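Local coordinates for acyl-coenzyme A oxidase acox-1.1 (Caenorhabditis elegans, PDB 5K3H), which catalyses the FAD-dependent desaturation of acyl-CoA thioesters to (2E)-enoyl-CoA with release of hydrogen peroxide, the first step of peroxisomal beta-oxidation, at residues T489-T494 and L593-D598; L442-Y447 and L537-F542. All blocks are in the same frame, centred on the assembly; numbering follows the deposited sequence.

Contact 1: residues T489-T494 and L593-D598; sequences TEYIKT and LDYVRD
The phenol oxygen of Tyr491 meets the ring of Tyr595 at its edge, near the ring plane, with Tyr491 OH 3.3 Å from Tyr595 CE2. The helices stand well apart, 10.0 Å between the CA atoms of Tyr491 and Val596, and a tyrosine is long enough to bridge such a gap. Its first side-chain bond does not point at the other helix; chi1 of -73°, with CG anti to the carbonyl carbon, and the length of the ring together bring OH there. The oxygen hydrogen-bonds Asn572 of helix 557-577, so the buried hydroxyl is satisfied and the ring is anchored at its far end. Val596 CG2, 4.5 Å from Tyr491 OH, adds a compact apolar flank suited to a buried place. Between the two segments the close approach is this one spot. Against the buried Tyr491 and Val596 stands the partly exposed Tyr595, an amphipathic residue fit for the looser side, where it touches Ile480 and Asp481. Separately, Asp594 and Arg597, joined by a salt bridge, face the second subunit, whose Lys505 pairs with Asp594 and Glu584 with Arg597. The arrangement belongs to the helical C-terminal domain of acyl-CoA oxidases.

Contact 2: residues L442-Y447 and L537-F542; sequences LQLARY and LHTRLF
Within the helical part of the acyl-CoA oxidase fold, helix 437-456 packs on helix 520-553 beside residues of the ATP site shared between the dimeric partners. Between 442-447 and 537-542 the touching is done by Leu444, which reaches across with both methyl branches. CD1 lies 3.9 Å from His538 CD2, approaching the imidazole obliquely, while CD2 comes to 3.3 Å from Thr539 OG1 and is also near the imidazole. Leu444 is extended toward the other helix, chi1 of 172° setting CG opposite the backbone N. A branched apolar side chain suits this buried place, for its two methyls can touch two residues of the other helix at once; the CA atoms of Leu444 and Thr539 are 9.2 Å apart.

His538 offers a carbon of its ring to the leucine and keeps ND1 for a hydrogen bond with Tyr469, which limits rotation of the imidazole. Thr539 suits a buried helix position because its hydroxyl bonds back to Ser535 O, one turn earlier. Its side chain also touches Val393 of helix 382-408. Leu444 packs on Ser535 as well, a residue that binds ATP. The result is close helix-helix packing within the acyl-CoA oxidase helical bundle, immediately next to the ATP-binding site.

The centres of contacts 1 and 2 lie 22 Å apart, on the same side of the chain's centre. Their segments alternate along the sequence: 442-447, 489-494, 537-542 and 593-598, carried by helices 437-456, 489-515, 520-553 and 590-616. The first three of these helices follow one another directly, so in sequence helix 489-515 of contact 1 comes between the two helices of contact 2. The contacts also touch, Ile492 O lying 4.1 Å from Leu541 CD1, which makes them parts of the same helical bundle. Contact 2 lies nearer the centre of the chain (18 against 29 Å, centre to centre) and touches ATP-site Ser535, whereas the second helix of contact 1 meets the other subunit of the homodimer.

Contact 1: residues T489-T494 and L593-D598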
ATOM      1  N   THR B 489     -29.113   4.538  17.252  1.00 30.04           N
ATOM      2  CA  THR B 489     -28.696   5.426  18.329  1.00 29.11           C
ATOM      3  C   THR B 489     -27.966   4.697  19.439  1.00 25.85           C
ATOM      4  O   THR B 489     -27.109   5.298  20.092  1.00 24.96           O
ATOM      5  CB  THR B 489     -29.902   6.199  18.886  1.00 31.12           C
ATOM      6  OG1 THR B 489     -30.767   5.315  19.605  1.00 31.96           O
ATOM      7  CG2 THR B 489     -30.699   6.834  17.738  1.00 31.57           C
ATOM      8  N   GLU B 490     -28.216   3.404  19.647  1.00 25.53           N
ATOM      9  CA  GLU B 490     -27.394   2.732  20.648  1.00 24.59           C
ATOM     10  C   GLU B 490     -25.943   2.579  20.187  1.00 23.27           C
ATOM     11  O   GLU B 490     -25.026   2.653  21.018  1.00 21.70           O
ATOM     12  CB  GLU B 490     -27.993   1.386  21.045  1.00 25.04           C
ATOM     13  CG  GLU B 490     -29.410   1.484  21.628  1.00 26.30           C
ATOM     14  CD  GLU B 490     -29.547   2.565  22.701  1.00 27.77           C
ATOM     15  OE1 GLU B 490     -30.626   3.167  22.775  1.00 26.59           O
ATOM     16  OE2 GLU B 490     -28.594   2.812  23.482  1.00 32.05           O
ATOM     17  N   TYR B 491     -25.705   2.410  18.876  1.00 22.17           N
ATOM     18  CA  TYR B 491     -24.334   2.391  18.353  1.00 22.14           C
ATOM     19  C   TYR B 491     -23.679   3.765  18.463  1.00 21.78           C
ATOM     20  O   TYR B 491     -22.496   3.875  18.798  1.00 21.54           O
ATOM     21  CB  TYR B 491     -24.319   1.919  16.892  1.00 22.14           C
ATOM     22  CG  TYR B 491     -24.577   0.448  16.708  1.00 21.77           C
ATOM     23  CD1 TYR B 491     -25.874  -0.038  16.637  1.00 22.27           C
ATOM     24  CD2 TYR B 491     -23.526  -0.456  16.610  1.00 21.54           C
ATOM     25  CE1 TYR B 491     -26.132  -1.414  16.489  1.00 21.80           C
ATOM     26  CE2 TYR B 491     -23.758  -1.828  16.454  1.00 21.77           C
ATOM     27  CZ  TYR B 491     -25.068  -2.310  16.388  1.00 21.97           C
ATOM     28  OH  TYR B 491     -25.312  -3.666  16.221  1.00 22.09           O
ATOM     29  N   ILE B 492     -24.411   4.818  18.116  1.00 22.05           N
ATOM     30  CA  ILE B 492     -23.866   6.166  18.234  1.00 22.51           C
ATOM     31  C   ILE B 492     -23.495   6.458  19.686  1.00 22.93           C
ATOM     32  O   ILE B 492     -22.383   6.915  19.982  1.00 22.13           O
ATOM     33  CB  ILE B 492     -24.858   7.189  17.652  1.00 22.61           C
ATOM     34  CG1 ILE B 492     -24.960   6.985  16.128  1.00 23.15           C
ATOM     35  CG2 ILE B 492     -24.386   8.590  17.910  1.00 22.52           C
ATOM     36  CD1 ILE B 492     -25.927   7.918  15.406  1.00 23.11           C
ATOM     37  N   LYS B 493     -24.391   6.132  20.626  1.00 21.77           N
ATOM     38  CA  LYS B 493     -24.070   6.360  22.038  1.00 22.78           C
ATOM     39  C   LYS B 493     -22.877   5.536  22.498  1.00 21.25           C
ATOM     40  O   LYS B 493     -22.147   5.961  23.397  1.00 20.26           O
ATOM     41  CB  LYS B 493     -25.270   6.055  22.940  1.00 25.26           C
ATOM     42  CG  LYS B 493     -26.408   7.032  22.789  1.00 27.81           C
ATOM     43  CD  LYS B 493     -27.335   6.924  23.979  1.00 31.48           C
ATOM     44  CE  LYS B 493     -27.893   5.513  24.122  1.00 34.43           C
ATOM     45  NZ  LYS B 493     -28.259   5.164  25.539  1.00 36.52           N
ATOM     46  N   THR B 494     -22.675   4.354  21.913  1.00 21.54           N
ATOM     47  CA  THR B 494     -21.531   3.518  22.272  1.00 20.99           C
ATOM     48  C   THR B 494     -20.223   4.107  21.734  1.00 21.09           C
ATOM     49  O   THR B 494     -19.214   4.127  22.449  1.00 19.84           O
ATOM     50  CB  THR B 494     -21.776   2.094  21.765  1.00 20.48           C
ATOM     51  OG1 THR B 494     -22.964   1.592  22.385  1.00 20.11           O
ATOM     52  CG2 THR B 494     -20.631   1.157  22.092  1.00 20.50           C
ATOM     53  N   LEU B 593     -20.724  -8.264  21.953  1.00 23.98           N
ATOM     54  CA  LEU B 593     -19.773  -8.292  20.853  1.00 24.40           C
ATOM     55  C   LEU B 593     -20.089  -9.423  19.895  1.00 24.13           C
ATOM     56  O   LEU B 593     -19.869  -9.288  18.691  1.00 24.59           O
ATOM     57  CB  LEU B 593     -18.340  -8.398  21.382  1.00 25.90           C
ATOM     58  CG  LEU B 593     -17.229  -7.909  20.447  1.00 28.50           C
ATOM     59  CD1 LEU B 593     -17.382  -6.416  20.079  1.00 29.38           C
ATOM     60  CD2 LEU B 593     -15.825  -8.213  21.030  1.00 30.33           C
ATOM     61  N   ASP B 594     -20.593 -10.549  20.405  1.00 25.20           N
ATOM     62  CA  ASP B 594     -21.056 -11.619  19.527  1.00 25.71           C
ATOM     63  C   ASP B 594     -22.272 -11.190  18.714  1.00 24.48           C
ATOM     64  O   ASP B 594     -22.431 -11.602  17.564  1.00 25.37           O
ATOM     65  CB  ASP B 594     -21.377 -12.861  20.356  1.00 27.53           C
ATOM     66  CG  ASP B 594     -20.123 -13.565  20.866  1.00 28.82           C
ATOM     67  OD1 ASP B 594     -19.023 -13.348  20.278  1.00 28.09           O
ATOM     68  OD2 ASP B 594     -20.247 -14.345  21.847  1.00 33.77           O
ATOM     69  N   TYR B 595     -23.159 -10.385  19.301  1.00 23.92           N
ATOM     70  CA  TYR B 595     -24.256  -9.814  18.526  1.00 23.10           C
ATOM     71  C   TYR B 595     -23.715  -8.971  17.386  1.00 23.37           C
ATOM     72  O   TYR B 595     -24.184  -9.073  16.249  1.00 22.69           O
ATOM     73  CB  TYR B 595     -25.166  -8.981  19.434  1.00 23.16           C
ATOM     74  CG  TYR B 595     -26.264  -8.179  18.728  1.00 22.72           C
ATOM     75  CD1 TYR B 595     -27.532  -8.711  18.514  1.00 22.63           C
ATOM     76  CD2 TYR B 595     -26.035  -6.871  18.304  1.00 22.28           C
ATOM     77  CE1 TYR B 595     -28.529  -7.975  17.881  1.00 22.64           C
ATOM     78  CE2 TYR B 595     -27.027  -6.128  17.672  1.00 22.55           C
ATOM     79  CZ  TYR B 595     -28.269  -6.682  17.460  1.00 23.23           C
ATOM     80  OH  TYR B 595     -29.243  -5.918  16.828  1.00 24.21           O
ATOM     81  N   VAL B 596     -22.688  -8.167  17.668  1.00 21.64           N
ATOM     82  CA  VAL B 596     -22.134  -7.264  16.667  1.00 21.71           C
ATOM     83  C   VAL B 596     -21.549  -8.061  15.507  1.00 20.96           C
ATOM     84  O   VAL B 596     -21.728  -7.694  14.341  1.00 19.96           O
ATOM     85  CB  VAL B 596     -21.086  -6.334  17.318  1.00 21.89           C
ATOM     86  CG1 VAL B 596     -20.373  -5.507  16.262  1.00 21.80           C
ATOM     87  CG2 VAL B 596     -21.752  -5.416  18.335  1.00 23.19           C
ATOM     88  N   ARG B 597     -20.869  -9.175  15.809  1.00 20.29           N
ATOM     89  CA  ARG B 597     -20.319 -10.052  14.772  1.00 21.93           C
ATOM     90  C   ARG B 597     -21.412 -10.669  13.910  1.00 22.15           C
ATOM     91  O   ARG B 597     -21.280 -10.743  12.685  1.00 21.90           O
ATOM     92  CB  ARG B 597     -19.481 -11.160  15.403  1.00 22.71           C
ATOM     93  CG  ARG B 597     -18.255 -10.687  16.103  1.00 23.48           C
ATOM     94  CD  ARG B 597     -17.531 -11.839  16.770  1.00 24.33           C
ATOM     95  NE  ARG B 597     -16.285 -11.396  17.387  1.00 25.55           N
ATOM     96  CZ  ARG B 597     -16.023 -11.434  18.693  1.00 26.70           C
ATOM     97  NH1 ARG B 597     -16.926 -11.916  19.547  1.00 28.98           N
ATOM     98  NH2 ARG B 597     -14.838 -11.008  19.141  1.00 27.23           N
ATOM     99  N   ASP B 598     -22.482 -11.169  14.538  1.00 20.44           N
ATOM    100  CA  ASP B 598     -23.595 -11.742  13.776  1.00 22.06           C
ATOM    101  C   ASP B 598     -24.265 -10.698  12.894  1.00 20.96           C
ATOM    102  O   ASP B 598     -24.627 -10.987  11.756  1.00 21.59           O
ATOM    103  CB  ASP B 598     -24.607 -12.358  14.732  1.00 23.17           C
ATOM    104  CG  ASP B 598     -24.023 -13.509  15.510  1.00 25.33           C
ATOM    105  OD1 ASP B 598     -23.021 -14.120  15.054  1.00 23.14           O
ATOM    106  OD2 ASP B 598     -24.554 -13.786  16.608  1.00 31.77           O
TER

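Contact 2: residues L442-Y447 and L537-F542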
ATOM      1  N   LEU B 442      -2.480  15.406  16.049  1.00 32.76           N
ATOM      2  CA  LEU B 442      -2.111  16.029  17.316  1.00 34.22           C
ATOM      3  C   LEU B 442      -2.630  17.477  17.413  1.00 32.37           C
ATOM      4  O   LEU B 442      -2.818  17.987  18.525  1.00 33.49           O
ATOM      5  CB  LEU B 442      -0.588  15.892  17.505  1.00 35.81           C
ATOM      6  CG  LEU B 442      -0.070  14.498  17.963  1.00 35.53           C
ATOM      7  CD1 LEU B 442       1.439  14.386  17.937  1.00 35.34           C
ATOM      8  CD2 LEU B 442      -0.525  14.172  19.369  1.00 31.25           C
ATOM      9  N   GLN B 443      -2.926  18.125  16.285  1.00 33.69           N
ATOM     10  CA  GLN B 443      -3.651  19.389  16.334  1.00 32.78           C
ATOM     11  C   GLN B 443      -5.082  19.205  16.857  1.00 29.16           C
ATOM     12  O   GLN B 443      -5.571  20.020  17.650  1.00 31.83           O
ATOM     13  CB  GLN B 443      -3.669  20.007  14.947  1.00 38.49           C
ATOM     14  CG  GLN B 443      -4.501  21.255  14.822  1.00 47.26           C
ATOM     15  CD  GLN B 443      -4.226  21.929  13.511  1.00 57.46           C
ATOM     16  OE1 GLN B 443      -5.140  22.423  12.840  1.00 65.22           O
ATOM     17  NE2 GLN B 443      -2.952  21.925  13.110  1.00 59.27           N
ATOM     18  N   LEU B 444      -5.784  18.157  16.409  1.00 30.67           N
ATOM     19  CA  LEU B 444      -7.067  17.819  17.023  1.00 27.85           C
ATOM     20  C   LEU B 444      -6.887  17.425  18.485  1.00 26.99           C
ATOM     21  O   LEU B 444      -7.726  17.748  19.335  1.00 23.57           O
ATOM     22  CB  LEU B 444      -7.753  16.698  16.228  1.00 27.08           C
ATOM     23  CG  LEU B 444      -9.034  16.030  16.760  1.00 27.71           C
ATOM     24  CD1 LEU B 444     -10.121  17.039  17.096  1.00 25.51           C
ATOM     25  CD2 LEU B 444      -9.549  15.030  15.727  1.00 27.62           C
ATOM     26  N   ALA B 445      -5.797  16.727  18.798  1.00 26.91           N
ATOM     27  CA  ALA B 445      -5.552  16.318  20.179  1.00 27.25           C
ATOM     28  C   ALA B 445      -5.496  17.510  21.124  1.00 27.72           C
ATOM     29  O   ALA B 445      -6.020  17.441  22.239  1.00 24.34           O
ATOM     30  CB  ALA B 445      -4.251  15.524  20.273  1.00 28.01           C
ATOM     31  N   ARG B 446      -4.837  18.603  20.711  1.00 25.78           N
ATOM     32  CA  ARG B 446      -4.768  19.802  21.549  1.00 28.36           C
ATOM     33  C   ARG B 446      -6.160  20.329  21.867  1.00 26.41           C
ATOM     34  O   ARG B 446      -6.448  20.698  23.015  1.00 24.73           O
ATOM     35  CB  ARG B 446      -3.909  20.883  20.874  1.00 34.04           C
ATOM     36  CG  ARG B 446      -2.419  20.524  20.769  1.00 38.32           C
ATOM     37  CD  ARG B 446      -1.514  21.758  20.726  1.00 45.02           C
ATOM     38  NE  ARG B 446      -0.103  21.397  20.933  1.00 53.36           N
ATOM     39  CZ  ARG B 446       0.485  21.242  22.130  1.00 58.56           C
ATOM     40  NH1 ARG B 446      -0.200  21.427  23.255  1.00 64.48           N
ATOM     41  NH2 ARG B 446       1.767  20.901  22.212  1.00 54.11           N
ATOM     42  N   TYR B 447      -7.037  20.342  20.861  1.00 28.59           N
ATOM     43  CA  TYR B 447      -8.407  20.798  21.043  1.00 26.83           C
ATOM     44  C   TYR B 447      -9.215  19.855  21.931  1.00 25.11           C
ATOM     45  O   TYR B 447     -10.062  20.307  22.706  1.00 24.55           O
ATOM     46  CB  TYR B 447      -9.057  20.968  19.677  1.00 28.88           C
ATOM     47  CG  TYR B 447     -10.520  21.299  19.732  1.00 31.52           C
ATOM     48  CD1 TYR B 447     -10.943  22.543  20.146  1.00 34.84           C
ATOM     49  CD2 TYR B 447     -11.477  20.372  19.320  1.00 34.31           C
ATOM     50  CE1 TYR B 447     -12.285  22.857  20.190  1.00 38.32           C
ATOM     51  CE2 TYR B 447     -12.813  20.671  19.348  1.00 37.26           C
ATOM     52  CZ  TYR B 447     -13.207  21.922  19.787  1.00 40.56           C
ATOM     53  OH  TYR B 447     -14.536  22.251  19.834  1.00 51.58           O
ATOM     54  N   LEU B 537     -10.795   8.292  17.301  1.00 20.69           N
ATOM     55  CA  LEU B 537     -12.122   7.855  17.724  1.00 20.05           C
ATOM     56  C   LEU B 537     -13.133   8.987  17.583  1.00 18.80           C
ATOM     57  O   LEU B 537     -14.265   8.778  17.145  1.00 18.98           O
ATOM     58  CB  LEU B 537     -12.061   7.326  19.159  1.00 19.95           C
ATOM     59  CG  LEU B 537     -11.264   6.026  19.365  1.00 20.25           C
ATOM     60  CD1 LEU B 537     -11.041   5.762  20.828  1.00 19.96           C
ATOM     61  CD2 LEU B 537     -11.987   4.831  18.723  1.00 20.37           C
ATOM     62  N   HIS B 538     -12.727  10.201  17.926  1.00 20.54           N
ATOM     63  CA  HIS B 538     -13.608  11.350  17.787  1.00 19.83           C
ATOM     64  C   HIS B 538     -13.966  11.582  16.323  1.00 19.88           C
ATOM     65  O   HIS B 538     -15.141  11.804  15.981  1.00 19.06           O
ATOM     66  CB  HIS B 538     -12.910  12.559  18.406  1.00 19.67           C
ATOM     67  CG  HIS B 538     -13.592  13.858  18.142  1.00 19.64           C
ATOM     68  ND1 HIS B 538     -14.636  14.319  18.921  1.00 19.54           N
ATOM     69  CD2 HIS B 538     -13.346  14.822  17.219  1.00 19.28           C
ATOM     70  CE1 HIS B 538     -15.018  15.501  18.471  1.00 19.58           C
ATOM     71  NE2 HIS B 538     -14.249  15.830  17.445  1.00 19.57           N
ATOM     72  N   THR B 539     -12.964  11.479  15.438  1.00 20.34           N
ATOM     73  CA  THR B 539     -13.188  11.697  14.016  1.00 20.48           C
ATOM     74  C   THR B 539     -14.090  10.611  13.434  1.00 20.12           C
ATOM     75  O   THR B 539     -15.032  10.915  12.696  1.00 19.60           O
ATOM     76  CB  THR B 539     -11.836  11.745  13.289  1.00 20.91           C
ATOM     77  OG1 THR B 539     -11.024  12.781  13.862  1.00 20.95           O
ATOM     78  CG2 THR B 539     -12.032  12.020  11.806  1.00 20.72           C
ATOM     79  N   ARG B 540     -13.840   9.345  13.798  1.00 19.98           N
ATOM     80  CA  ARG B 540     -14.702   8.249  13.360  1.00 19.73           C
ATOM     81  C   ARG B 540     -16.123   8.406  13.900  1.00 19.93           C
ATOM     82  O   ARG B 540     -17.096   8.064  13.212  1.00 19.50           O
ATOM     83  CB  ARG B 540     -14.093   6.900  13.762  1.00 19.55           C
ATOM     84  CG  ARG B 540     -12.751   6.646  13.068  1.00 20.26           C
ATOM     85  CD  ARG B 540     -12.004   5.425  13.572  1.00 20.55           C
ATOM     86  NE  ARG B 540     -12.577   4.175  13.091  1.00 20.80           N
ATOM     87  CZ  ARG B 540     -12.006   2.986  13.247  1.00 21.55           C
ATOM     88  NH1 ARG B 540     -10.847   2.881  13.868  1.00 21.57           N
ATOM     89  NH2 ARG B 540     -12.582   1.895  12.783  1.00 22.80           N
ATOM     90  N   LEU B 541     -16.270   8.889  15.135  1.00 19.26           N
ATOM     91  CA  LEU B 541     -17.612   9.130  15.663  1.00 19.69           C
ATOM     92  C   LEU B 541     -18.369  10.152  14.816  1.00 20.08           C
ATOM     93  O   LEU B 541     -19.556   9.963  14.516  1.00 19.66           O
ATOM     94  CB  LEU B 541     -17.529   9.585  17.118  1.00 19.99           C
ATOM     95  CG  LEU B 541     -18.752  10.324  17.671  1.00 20.06           C
ATOM     96  CD1 LEU B 541     -19.966   9.384  17.763  1.00 20.19           C
ATOM     97  CD2 LEU B 541     -18.406  10.927  19.027  1.00 20.35           C
ATOM     98  N   PHE B 542     -17.696  11.243  14.421  1.00 20.62           N
ATOM     99  CA  PHE B 542     -18.320  12.242  13.551  1.00 22.25           C
ATOM    100  C   PHE B 542     -18.795  11.625  12.246  1.00 22.08           C
ATOM    101  O   PHE B 542     -19.895  11.918  11.774  1.00 23.37           O
ATOM    102  CB  PHE B 542     -17.358  13.381  13.231  1.00 23.82           C
ATOM    103  CG  PHE B 542     -17.954  14.395  12.287  1.00 25.74           C
ATOM    104  CD1 PHE B 542     -18.802  15.384  12.762  1.00 26.76           C
ATOM    105  CD2 PHE B 542     -17.717  14.322  10.919  1.00 27.11           C
ATOM    106  CE1 PHE B 542     -19.360  16.304  11.901  1.00 26.87           C
ATOM    107  CE2 PHE B 542     -18.281  15.243  10.046  1.00 26.94           C
ATOM    108  CZ  PHE B 542     -19.098  16.237  10.534  1.00 27.23           C
TER